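Local coordinates for putative NADPH-dependent oxidoreductase (Desulfitobacterium hafniense DCB-2, PDB 3DB2), which probably catalyses NADPH-dependent oxidation or reduction of a substrate not yet identified, as a two-domain, Rossmann-fold member of the GFO/IDH/MocA oxidoreductase family, at residues C[239-244]-C[256-261]; C[185-190]-C[229-234]. All blocks are in the same frame, centred on the assembly; numbering follows the deposited sequence.

Contact 1 (C[239-244]-C[256-261]); sequences GVFSIN and LDFSWW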
ATOM      1  N   GLY C 239      10.064 -12.401   0.037  1.00 15.38           N
ATOM      2  CA  GLY C 239       9.052 -12.411  -0.996  1.00 15.78           C
ATOM      3  C   GLY C 239       7.633 -12.158  -0.498  1.00 16.63           C
ATOM      4  O   GLY C 239       7.156 -12.746   0.479  1.00 14.39           O
ATOM      5  N   VAL C 240       6.936 -11.264  -1.192  1.00 15.23           N
ATOM      6  CA  VAL C 240       5.535 -10.947  -0.945  1.00 17.77           C
ATOM      7  C   VAL C 240       4.886 -10.734  -2.330  1.00 15.90           C
ATOM      8  O   VAL C 240       5.517 -10.064  -3.154  1.00 16.12           O
ATOM      9  CB  VAL C 240       5.246  -9.665  -0.156  1.00 17.63           C
ATOM     10  CG1 VAL C 240       3.738  -9.400  -0.023  1.00 22.11           C
ATOM     11  CG2 VAL C 240       5.903  -9.696   1.210  1.00 16.18           C
ATOM     12  N   PHE C 241       3.707 -11.305  -2.492  1.00 15.00           N
ATOM     13  CA  PHE C 241       2.835 -11.045  -3.630  1.00 12.44           C
ATOM     14  C   PHE C 241       1.425 -10.890  -3.030  1.00 12.68           C
ATOM     15  O   PHE C 241       0.844 -11.899  -2.630  1.00 12.75           O
ATOM     16  CB  PHE C 241       2.831 -12.105  -4.703  1.00 11.51           C
ATOM     17  CG  PHE C 241       2.099 -11.844  -5.999  1.00 13.98           C
ATOM     18  CD1 PHE C 241       0.714 -11.718  -6.101  1.00 16.25           C
ATOM     19  CD2 PHE C 241       2.809 -11.735  -7.188  1.00 14.17           C
ATOM     20  CE1 PHE C 241       0.034 -11.473  -7.266  1.00 16.98           C
ATOM     21  CE2 PHE C 241       2.146 -11.473  -8.374  1.00 16.33           C
ATOM     22  CZ  PHE C 241       0.777 -11.339  -8.427  1.00 17.81           C
ATOM     23  N   SER C 242       0.935  -9.651  -3.060  1.00 16.06           N
ATOM     24  CA  SER C 242      -0.387  -9.400  -2.474  1.00 12.28           C
ATOM     25  C   SER C 242      -1.195  -8.400  -3.291  1.00 12.15           C
ATOM     26  O   SER C 242      -0.652  -7.594  -4.028  1.00 12.98           O
ATOM     27  CB  SER C 242      -0.213  -8.917  -1.040  1.00 14.07           C
ATOM     28  OG  SER C 242       0.583  -7.758  -0.967  1.00 19.38           O
ATOM     29  N   ILE C 243      -2.528  -8.489  -3.147  1.00 12.54           N
ATOM     30  CA  ILE C 243      -3.472  -7.565  -3.734  1.00 10.40           C
ATOM     31  C   ILE C 243      -4.601  -7.362  -2.699  1.00 15.78           C
ATOM     32  O   ILE C 243      -5.179  -8.346  -2.215  1.00 14.16           O
ATOM     33  CB  ILE C 243      -4.071  -8.082  -5.050  1.00 13.91           C
ATOM     34  CG1 ILE C 243      -3.020  -8.553  -6.060  1.00 19.80           C
ATOM     35  CG2 ILE C 243      -5.001  -7.062  -5.715  1.00 17.02           C
ATOM     36  CD1 ILE C 243      -3.551  -8.933  -7.417  1.00 16.44           C
ATOM     37  N   ASN C 244      -4.851  -6.113  -2.374  1.00 13.59           N
ATOM     38  CA  ASN C 244      -5.917  -5.745  -1.446  1.00 11.62           C
ATOM     39  C   ASN C 244      -6.849  -4.858  -2.289  1.00 13.13           C
ATOM     40  O   ASN C 244      -6.418  -3.896  -2.913  1.00 15.28           O
ATOM     41  CB  ASN C 244      -5.468  -4.958  -0.230  1.00 14.17           C
ATOM     42  CG  ASN C 244      -4.419  -5.692   0.593  1.00 19.38           C
ATOM     43  OD1 ASN C 244      -4.518  -6.888   0.759  1.00 17.46           O
ATOM     44  ND2 ASN C 244      -3.435  -4.988   1.094  1.00 18.63           N
ATOM     45  N   LEU C 256      -0.165 -14.517  -2.376  1.00 13.29           N
ATOM     46  CA  LEU C 256       0.347 -15.692  -3.094  1.00 15.78           C
ATOM     47  C   LEU C 256       1.772 -16.022  -2.692  1.00 13.57           C
ATOM     48  O   LEU C 256       2.556 -15.090  -2.505  1.00 17.73           O
ATOM     49  CB  LEU C 256       0.257 -15.423  -4.586  1.00 17.07           C
ATOM     50  CG  LEU C 256       0.941 -16.423  -5.525  1.00 18.82           C
ATOM     51  CD1 LEU C 256       0.093 -17.695  -5.562  1.00 22.02           C
ATOM     52  CD2 LEU C 256       1.140 -15.752  -6.866  1.00 16.00           C
ATOM     53  N   ASP C 257       2.106 -17.311  -2.558  1.00 15.53           N
ATOM     54  CA  ASP C 257       3.467 -17.764  -2.370  1.00 16.17           C
ATOM     55  C   ASP C 257       4.084 -17.945  -3.759  1.00 16.57           C
ATOM     56  O   ASP C 257       3.856 -18.989  -4.380  1.00 17.20           O
ATOM     57  CB  ASP C 257       3.564 -19.103  -1.659  1.00 19.30           C
ATOM     58  CG  ASP C 257       4.988 -19.556  -1.435  1.00 18.36           C
ATOM     59  OD1 ASP C 257       5.955 -18.906  -1.871  1.00 23.95           O
ATOM     60  OD2 ASP C 257       5.118 -20.594  -0.741  1.00 28.44           O
ATOM     61  N   PHE C 258       4.797 -16.930  -4.212  1.00 15.91           N
ATOM     62  CA  PHE C 258       5.316 -16.863  -5.570  1.00 18.30           C
ATOM     63  C   PHE C 258       6.312 -17.990  -5.875  1.00 18.54           C
ATOM     64  O   PHE C 258       6.659 -18.235  -7.043  1.00 15.26           O
ATOM     65  CB  PHE C 258       5.953 -15.480  -5.865  1.00 20.49           C
ATOM     66  CG  PHE C 258       6.045 -15.266  -7.369  1.00 22.16           C
ATOM     67  CD1 PHE C 258       4.947 -14.824  -8.079  1.00 27.95           C
ATOM     68  CD2 PHE C 258       7.222 -15.531  -8.055  1.00 29.24           C
ATOM     69  CE1 PHE C 258       5.037 -14.640  -9.450  1.00 26.95           C
ATOM     70  CE2 PHE C 258       7.321 -15.350  -9.428  1.00 28.04           C
ATOM     71  CZ  PHE C 258       6.202 -14.920 -10.120  1.00 27.01           C
ATOM     72  N   SER C 259       6.767 -18.667  -4.843  1.00 19.83           N
ATOM     73  CA  SER C 259       7.709 -19.774  -4.995  1.00 19.77           C
ATOM     74  C   SER C 259       7.032 -20.918  -5.712  1.00 22.96           C
ATOM     75  O   SER C 259       7.763 -21.763  -6.269  1.00 26.26           O
ATOM     76  CB  SER C 259       8.297 -20.165  -3.641  1.00 20.42           C
ATOM     77  OG  SER C 259       7.386 -20.854  -2.826  1.00 25.46           O
ATOM     78  N   TRP C 260       5.706 -20.956  -5.745  1.00 18.57           N
ATOM     79  CA  TRP C 260       4.985 -21.981  -6.494  1.00 21.26           C
ATOM     80  C   TRP C 260       4.503 -21.544  -7.876  1.00 14.59           C
ATOM     81  O   TRP C 260       3.728 -22.257  -8.516  1.00 18.74           O
ATOM     82  CB  TRP C 260       3.776 -22.481  -5.675  1.00 21.62           C
ATOM     83  CG  TRP C 260       4.290 -23.247  -4.502  1.00 28.97           C
ATOM     84  CD1 TRP C 260       4.729 -22.772  -3.296  1.00 32.54           C
ATOM     85  CD2 TRP C 260       4.405 -24.678  -4.477  1.00 34.56           C
ATOM     86  NE1 TRP C 260       5.114 -23.846  -2.510  1.00 35.53           N
ATOM     87  CE2 TRP C 260       4.925 -25.010  -3.207  1.00 33.77           C
ATOM     88  CE3 TRP C 260       4.113 -25.687  -5.404  1.00 31.41           C
ATOM     89  CZ2 TRP C 260       5.146 -26.343  -2.889  1.00 37.13           C
ATOM     90  CZ3 TRP C 260       4.344 -27.011  -5.060  1.00 32.94           C
ATOM     91  CH2 TRP C 260       4.862 -27.327  -3.799  1.00 29.80           C
ATOM     92  N   TRP C 261       4.954 -20.411  -8.352  1.00 17.10           N
ATOM     93  CA  TRP C 261       4.646 -19.903  -9.669  1.00 16.78           C
ATOM     94  C   TRP C 261       4.927 -20.912 -10.795  1.00 18.79           C
ATOM     95  O   TRP C 261       4.069 -21.163 -11.646  1.00 16.96           O
ATOM     96  CB  TRP C 261       5.452 -18.637  -9.903  1.00 16.91           C
ATOM     97  CG  TRP C 261       5.009 -17.859 -11.094  1.00 27.17           C
ATOM     98  CD1 TRP C 261       5.716 -17.762 -12.261  1.00 31.41           C
ATOM     99  CD2 TRP C 261       3.816 -17.083 -11.280  1.00 30.08           C
ATOM    100  NE1 TRP C 261       5.031 -16.976 -13.147  1.00 27.40           N
ATOM    101  CE2 TRP C 261       3.874 -16.545 -12.585  1.00 28.48           C
ATOM    102  CE3 TRP C 261       2.710 -16.788 -10.474  1.00 30.95           C
ATOM    103  CZ2 TRP C 261       2.874 -15.733 -13.101  1.00 30.65           C
ATOM    104  CZ3 TRP C 261       1.711 -15.981 -10.983  1.00 31.40           C
ATOM    105  CH2 TRP C 261       1.795 -15.461 -12.286  1.00 30.71           C
TER

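Contact 2 (C[185-190]-C[229-234]); sequences HQIDNL and AYLGTN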
ATOM      1  N   HIS C 185       3.686  -7.660 -13.803  1.00 16.19           N
ATOM      2  CA  HIS C 185       2.664  -8.639 -13.434  1.00 16.36           C
ATOM      3  C   HIS C 185       1.475  -7.952 -12.756  1.00 12.73           C
ATOM      4  O   HIS C 185       0.321  -8.135 -13.164  1.00 13.42           O
ATOM      5  CB  HIS C 185       3.184  -9.679 -12.463  1.00 18.40           C
ATOM      6  CG  HIS C 185       4.153 -10.686 -12.976  1.00 34.65           C
ATOM      7  ND1 HIS C 185       3.772 -11.929 -13.428  1.00 34.59           N
ATOM      8  CD2 HIS C 185       5.499 -10.625 -13.094  1.00 30.08           C
ATOM      9  CE1 HIS C 185       4.847 -12.588 -13.801  1.00 35.98           C
ATOM     10  NE2 HIS C 185       5.905 -11.827 -13.606  1.00 35.45           N
ATOM     11  N   GLN C 186       1.823  -7.160 -11.737  1.00 13.59           N
ATOM     12  CA  GLN C 186       0.766  -6.439 -10.995  1.00 15.80           C
ATOM     13  C   GLN C 186       0.152  -5.310 -11.791  1.00 13.47           C
ATOM     14  O   GLN C 186      -1.072  -5.072 -11.689  1.00 14.50           O
ATOM     15  CB  GLN C 186       1.305  -5.945  -9.643  1.00 13.98           C
ATOM     16  CG  GLN C 186       1.663  -7.112  -8.720  1.00 14.39           C
ATOM     17  CD  GLN C 186       0.464  -7.778  -8.072  1.00 14.93           C
ATOM     18  OE1 GLN C 186      -0.622  -7.957  -8.626  1.00 17.75           O
ATOM     19  NE2 GLN C 186       0.689  -8.206  -6.843  1.00 15.36           N
ATOM     20  N   ILE C 187       0.924  -4.598 -12.618  1.00 13.10           N
ATOM     21  CA  ILE C 187       0.348  -3.641 -13.547  1.00 12.07           C
ATOM     22  C   ILE C 187      -0.689  -4.261 -14.465  1.00 12.82           C
ATOM     23  O   ILE C 187      -1.789  -3.716 -14.706  1.00 15.06           O
ATOM     24  CB  ILE C 187       1.457  -2.951 -14.368  1.00 14.15           C
ATOM     25  CG1 ILE C 187       2.346  -2.148 -13.394  1.00 14.13           C
ATOM     26  CG2 ILE C 187       0.894  -2.115 -15.496  1.00 16.99           C
ATOM     27  CD1 ILE C 187       3.576  -1.599 -14.067  1.00 16.27           C
ATOM     28  N   ASP C 188      -0.405  -5.441 -14.993  1.00 14.21           N
ATOM     29  CA  ASP C 188      -1.394  -6.156 -15.801  1.00 11.77           C
ATOM     30  C   ASP C 188      -2.578  -6.560 -14.918  1.00 17.79           C
ATOM     31  O   ASP C 188      -3.716  -6.348 -15.381  1.00 19.05           O
ATOM     32  CB  ASP C 188      -0.794  -7.370 -16.494  1.00 14.89           C
ATOM     33  CG  ASP C 188      -1.842  -7.946 -17.447  1.00 17.59           C
ATOM     34  OD1 ASP C 188      -2.128  -7.294 -18.482  1.00 19.25           O
ATOM     35  OD2 ASP C 188      -2.360  -9.024 -17.111  1.00 18.10           O
ATOM     36  N   ASN C 189      -2.327  -7.095 -13.725  1.00 14.14           N
ATOM     37  CA  ASN C 189      -3.460  -7.423 -12.860  1.00 13.05           C
ATOM     38  C   ASN C 189      -4.336  -6.210 -12.610  1.00 13.25           C
ATOM     39  O   ASN C 189      -5.562  -6.322 -12.608  1.00 16.96           O
ATOM     40  CB  ASN C 189      -3.000  -8.025 -11.526  1.00 14.34           C
ATOM     41  CG  ASN C 189      -2.458  -9.429 -11.733  1.00 18.58           C
ATOM     42  OD1 ASN C 189      -2.774 -10.083 -12.725  1.00 16.50           O
ATOM     43  ND2 ASN C 189      -1.659  -9.858 -10.765  1.00 16.76           N
ATOM     44  N   LEU C 190      -3.740  -5.051 -12.388  1.00 16.02           N
ATOM     45  CA  LEU C 190      -4.479  -3.834 -12.051  1.00 14.20           C
ATOM     46  C   LEU C 190      -5.358  -3.343 -13.188  1.00 12.85           C
ATOM     47  O   LEU C 190      -6.493  -2.917 -13.009  1.00 19.59           O
ATOM     48  CB  LEU C 190      -3.494  -2.724 -11.652  1.00 15.44           C
ATOM     49  CG  LEU C 190      -2.881  -2.911 -10.251  1.00 16.68           C
ATOM     50  CD1 LEU C 190      -1.680  -1.995 -10.044  1.00 18.46           C
ATOM     51  CD2 LEU C 190      -3.941  -2.653  -9.198  1.00 20.00           C
ATOM     52  N   ALA C 229      -4.909   3.250  -7.385  1.00 11.59           N
ATOM     53  CA  ALA C 229      -4.143   2.095  -6.907  1.00 11.61           C
ATOM     54  C   ALA C 229      -2.738   2.526  -6.457  1.00 15.09           C
ATOM     55  O   ALA C 229      -2.216   3.543  -6.897  1.00 13.44           O
ATOM     56  CB  ALA C 229      -4.054   1.003  -7.940  1.00 13.73           C
ATOM     57  N   TYR C 230      -2.198   1.703  -5.569  1.00 14.93           N
ATOM     58  CA  TYR C 230      -0.843   1.687  -5.066  1.00 13.59           C
ATOM     59  C   TYR C 230      -0.135   0.426  -5.561  1.00 13.31           C
ATOM     60  O   TYR C 230      -0.752  -0.642  -5.483  1.00 11.75           O
ATOM     61  CB  TYR C 230      -0.851   1.714  -3.533  1.00 15.00           C
ATOM     62  CG  TYR C 230       0.454   1.244  -2.942  1.00 11.28           C
ATOM     63  CD1 TYR C 230       1.599   2.036  -3.037  1.00 14.07           C
ATOM     64  CD2 TYR C 230       0.541   0.012  -2.305  1.00 13.32           C
ATOM     65  CE1 TYR C 230       2.784   1.581  -2.490  1.00 15.16           C
ATOM     66  CE2 TYR C 230       1.736  -0.443  -1.761  1.00 14.66           C
ATOM     67  CZ  TYR C 230       2.844   0.366  -1.868  1.00 15.64           C
ATOM     68  OH  TYR C 230       4.062  -0.028  -1.347  1.00 17.41           O
ATOM     69  N   LEU C 231       1.102   0.578  -6.037  1.00 13.02           N
ATOM     70  CA  LEU C 231       1.928  -0.577  -6.356  1.00 14.20           C
ATOM     71  C   LEU C 231       3.286  -0.445  -5.673  1.00 11.44           C
ATOM     72  O   LEU C 231       3.993   0.513  -5.954  1.00 12.21           O
ATOM     73  CB  LEU C 231       2.099  -0.707  -7.861  1.00 18.56           C
ATOM     74  CG  LEU C 231       3.127  -1.745  -8.332  1.00 18.36           C
ATOM     75  CD1 LEU C 231       2.753  -3.142  -7.872  1.00 21.29           C
ATOM     76  CD2 LEU C 231       3.223  -1.715  -9.843  1.00 20.20           C
ATOM     77  N   GLY C 232       3.639  -1.382  -4.817  1.00 13.68           N
ATOM     78  CA  GLY C 232       4.961  -1.441  -4.202  1.00 11.29           C
ATOM     79  C   GLY C 232       5.754  -2.552  -4.859  1.00 13.24           C
ATOM     80  O   GLY C 232       5.245  -3.657  -5.022  1.00 14.05           O
ATOM     81  N   THR C 233       6.970  -2.228  -5.285  1.00 14.87           N
ATOM     82  CA  THR C 233       7.882  -3.204  -5.905  1.00 13.54           C
ATOM     83  C   THR C 233       9.215  -3.070  -5.175  1.00 16.32           C
ATOM     84  O   THR C 233       9.719  -1.959  -5.004  1.00 15.78           O
ATOM     85  CB  THR C 233       8.064  -3.014  -7.413  1.00 11.39           C
ATOM     86  OG1 THR C 233       8.313  -1.641  -7.723  1.00 14.28           O
ATOM     87  CG2 THR C 233       6.800  -3.440  -8.149  1.00 16.62           C
ATOM     88  N   ASN C 234       9.780  -4.152  -4.674  1.00 14.66           N
ATOM     89  CA  ASN C 234      10.879  -4.050  -3.730  1.00 13.43           C
ATOM     90  C   ASN C 234      11.821  -5.225  -3.946  1.00 20.53           C
ATOM     91  O   ASN C 234      11.302  -6.345  -4.040  1.00 20.32           O
ATOM     92  CB  ASN C 234      10.196  -4.009  -2.354  1.00 18.58           C
ATOM     93  CG  ASN C 234      11.145  -3.624  -1.243  1.00 18.80           C
ATOM     94  OD1 ASN C 234      12.243  -4.168  -1.272  1.00 21.11           O
ATOM     95  ND2 ASN C 234      10.709  -2.746  -0.332  1.00 19.82           N
TER

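Contact 1 (C[239-244]-C[256-261])
Phe241 and Leu256 lie side by side on neighbouring strands, their side chains running the same way off the sheet. Between their backbones a nearly straight hydrogen bond runs from Leu256 N to Phe241 O (2.8 Å, 166° at the hydrogen). With CG anti to the backbone N (chi1 171°), the leucine folds CD2 over one face of the Phe241 ring, 4.2 Å from its centroid and 14° off the normal, a CH-pi contact displaced toward the rim. Closer to the backbone, Leu256 CB sits 4.0 Å from Phe241 CD1. This is the tight, buried part of the contact, and Phe154 of strand 147-155 adds to it by meeting the Phe241 ring edge-to-face.

Beyond Leu256 the chain peels away and the grip slackens. The partly exposed Phe258 touches by one ring carbon, CD1, which comes 3.9 Å from Phe241 CD2 at an oblique angle. On this looser side the turn holds itself together: Asp257 OD1 accepts from both Ser259 N (3.1 Å) and Ser259 OG (2.6 Å), which reach it from the same face of the carboxylate, well above its plane. Putting an alanine at Phe241 would probably deprive Leu256 CD2 of its aromatic platform and open a gap beside Leu256 and Phe258. The Leu256–Phe241 bond belongs to the antiparallel pairing of strands 240-247 and 250-256, neighbours in the mixed sheet of the C-terminal domain, and the bond from Ser259 N to Asp257 OD1 closes an Asx turn as the chain leaves that sheet.

Contact 2 (C[185-190]-C[229-234])
Leu231 chi1 (171°) sets CG opposite the backbone N and beside the carbonyl carbon, and from there the isobutyl group reaches from the strand toward the helix, where its two methyls part company: CD1 comes 3.6 Å from Gln186 CB, and CD2 lies 3.7 Å from Ile187 CG1. Ile187 brings that branch round from the flank of the helix, and the two side chains cross at about a right angle. One turn further on, Leu190 reaches out with CD2 to meet Ala229 CB at 3.9 Å. The small alanine lets the longer leucine close in on the strand.

No hydrogen bond joins the two segments; their contact is made by aliphatic carbons. Helix 183-194 packs on one face of the mixed sheet of the GFO/IDH/MocA C-terminal domain, in an alpha/beta layer arrangement. The local axes of 185-190 and 229-234 approach to 9.8 Å and run nearly antiparallel, at 165°, so Gln186 and Leu190 fall opposite Leu231 and Ala229 in turn.

Gln186 meets Leu231 with its CB, and the bent side chain leads its amide away. Its OE1 accepts from Asn189 ND2 at 3.0 Å, a nearly straight hydrogen bond lying close to the plane of the asparagine amide but well above the carbonyl plane of the glutamine. Its NE2 donates to Val153 O of strand 147-155, so both ends of this buried amide are satisfied and its rotation is fixed. On the other face of the sheet, Tyr230 points away from the helix and stacks on Tyr230 of the second subunit.

Contact 2 closes before contact 1 opens along the chain, strand 228-234 being followed directly by strand 240-247, and their centres lie 12 Å apart. Both are built on the mixed sheet of the C-terminal domain, where strand 147-155 lies between those two strands. Helix 183-194 bridges the contacts: Gln186 and Asn189 pack against Phe241 and Ile243, with Gln186 NE2 3.4 Å from Phe241 CE1. One helix thus covers parts of four adjacent strands, from 240-247 to 216-223. Each contact also reaches the second subunit, through Gly239 and Val240 in contact 1 and Tyr230 and Asn234 in contact 2, which ties the domain's core to the dimer interface.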